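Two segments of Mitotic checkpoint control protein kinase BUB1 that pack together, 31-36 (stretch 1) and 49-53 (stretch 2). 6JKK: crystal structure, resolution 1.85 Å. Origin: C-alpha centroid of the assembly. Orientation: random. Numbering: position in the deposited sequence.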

# COMPACT_ATOMS: atom_id res chain seq x y z
N LEU A 31 -25.51 -5.28 -2.51
CA LEU A 31 -24.88 -3.99 -2.23
C LEU A 31 -25.30 -2.94 -3.26
O LEU A 31 -25.09 -3.13 -4.46
N PRO A 32 -25.89 -1.83 -2.79
CA PRO A 32 -26.39 -0.79 -3.69
C PRO A 32 -25.27 -0.13 -4.50
O PRO A 32 -25.55 0.41 -5.57
N HIS A 33 -24.03 -0.18 -4.02
CA HIS A 33 -22.94 0.44 -4.77
C HIS A 33 -22.22 -0.56 -5.68
O HIS A 33 -21.20 -0.23 -6.28
N CYS A 34 -22.77 -1.76 -5.79
CA CYS A 34 -22.25 -2.75 -6.72
C CYS A 34 -23.33 -3.05 -7.75
O CYS A 34 -24.49 -3.28 -7.40
N GLN A 35 -22.95 -3.01 -9.03
CA GLN A 35 -23.87 -3.43 -10.09
C GLN A 35 -23.33 -4.64 -10.82
O GLN A 35 -22.26 -4.59 -11.42
N LEU A 36 -24.07 -5.74 -10.75
CA LEU A 36 -23.80 -6.91 -11.58
C LEU A 36 -24.28 -6.67 -13.01
O LEU A 36 -25.41 -6.23 -13.22
N LEU A 49 -19.23 6.23 -18.17
CA LEU A 49 -19.49 4.94 -17.57
C LEU A 49 -20.54 5.14 -16.51
O LEU A 49 -20.50 6.13 -15.77
N GLU A 50 -21.48 4.21 -16.42
CA GLU A 50 -22.51 4.30 -15.39
C GLU A 50 -22.45 3.11 -14.44
O GLU A 50 -22.27 1.97 -14.85
N VAL A 51 -22.61 3.39 -13.15
CA VAL A 51 -22.88 2.35 -12.17
C VAL A 51 -24.20 2.74 -11.53
O VAL A 51 -24.25 3.68 -10.73
N HIS A 52 -25.26 2.02 -11.89
CA HIS A 52 -26.61 2.35 -11.44
C HIS A 52 -27.01 3.76 -11.87
O HIS A 52 -27.10 4.05 -13.06
N ASN A 53 -27.25 4.64 -10.91
CA ASN A 53 -27.66 6.02 -11.22
C ASN A 53 -26.47 6.98 -11.37
O ASN A 53 -26.65 8.13 -11.78

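Two side chains, Gln35 and His52, account for most of the contact between these stretches. Gln35 is the residue of stretch 1 whose CA-to-CB bond points toward stretch 2. Its chi1 (178°) and chi2 (172°) are both t, so the chain is extended. This carries the amide to the backbone of stretch 2. With chi3 at 17°, Gln35 OE1 accepts a hydrogen bond from the backbone N of His52 (2.8 Å, N-H...acceptor angle 162°). The same Gln35 OE1 lies 3.6 Å from Val51 CA. Water 1 adds a second link: its O donates to Gln35 OE1 (3.3 Å) and to Glu50 O (2.6 Å). Gln35 OE1 and Glu50 O, 4.0 Å apart, are thus bridged by one water.

His52 starts sideways from CA to CB, but the end of its side chain comes nearer to stretch 1. Chi1 is m (-69°) and chi2 is -50°. This pose brings NE2 to the backbone of Cys34, where His52 NE2 donates to Cys34 O (3.0 Å, 152°). The acceptor lies at the ring edge, near the ring plane, as suits an in-plane N-H. One face of the ring is covered by Gln35: Gln35 CB sits 3.7 Å from the centroid of the His52 ring, 22° off the normal, a CH-pi contact. Pro32 O comes within 3.0 Å of His52 CD2. Pro32 O is also 3.4 Å from His52 NE2, but the angle is too poor for a hydrogen bond.

Val51 is buried, with chi1 t (-177°). Val51 CG1 is 4.1 Å from Gln35 CB, an apolar contact beside the polar ones, and 4.2 Å from His33 O.

Pro32, His33 and Cys34 point their CB atoms away. The type I turn from Leu31 to Cys34, closed by Cys34 N to Leu31 O (3.0 Å), contains all three. Pro32 and Cys34 meet His52 through their carbonyl oxygens.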

# COMPACT_ATOMS: atom_id res chain seq x y z
CB LEU A 31 -23.36 -4.13 -2.21
CG LEU A 31 -22.77 -4.95 -1.07
CD1 LEU A 31 -21.29 -5.21 -1.29
CD2 LEU A 31 -23.02 -4.28 0.28
CB PRO A 32 -27.01 0.23 -2.74
CG PRO A 32 -27.42 -0.58 -1.54
CD PRO A 32 -26.33 -1.60 -1.40
CB HIS A 33 -21.95 1.15 -3.84
CG HIS A 33 -21.10 0.23 -3.02
ND1 HIS A 33 -21.63 -0.67 -2.12
CD2 HIS A 33 -19.75 0.11 -2.92
CE1 HIS A 33 -20.65 -1.33 -1.52
NE2 HIS A 33 -19.50 -0.88 -1.99
CB CYS A 34 -21.90 -4.04 -5.97
SG CYS A 34 -21.31 -5.39 -7.01
CB GLN A 35 -24.15 -2.30 -11.08
CG GLN A 35 -25.07 -2.73 -12.22
CD GLN A 35 -25.51 -1.59 -13.13
OE1 GLN A 35 -24.91 -0.51 -13.12
NE2 GLN A 35 -26.55 -1.82 -13.90
CB LEU A 36 -24.48 -8.15 -11.00
CG LEU A 36 -23.61 -9.16 -10.26
CD1 LEU A 36 -22.76 -8.48 -9.21
CD2 LEU A 36 -24.47 -10.24 -9.63
CB LEU A 49 -18.20 4.40 -16.94
CG LEU A 49 -18.29 3.05 -16.22
CD1 LEU A 49 -18.72 1.99 -17.20
CD2 LEU A 49 -16.97 2.67 -15.60
CB GLU A 50 -23.90 4.40 -16.02
CG GLU A 50 -24.14 5.69 -16.78
CD GLU A 50 -25.61 5.89 -17.13
OE1 GLU A 50 -26.31 6.59 -16.37
OE2 GLU A 50 -26.06 5.34 -18.15
CB VAL A 51 -21.78 2.24 -11.10
CG1 VAL A 51 -22.09 1.10 -10.15
CG2 VAL A 51 -20.42 2.03 -11.75
CB HIS A 52 -26.73 2.18 -9.92
CG HIS A 52 -26.65 0.76 -9.47
ND1 HIS A 52 -27.41 -0.25 -10.03
CD2 HIS A 52 -25.91 0.18 -8.49
CE1 HIS A 52 -27.13 -1.39 -9.42
NE2 HIS A 52 -26.23 -1.16 -8.49
CB ASN A 53 -28.62 6.55 -10.15
CG ASN A 53 -30.04 6.01 -10.32
OD1 ASN A 53 -30.56 5.95 -11.44
ND2 ASN A 53 -30.66 5.63 -9.22
O HOH W 1 -23.73 0.15 -16.10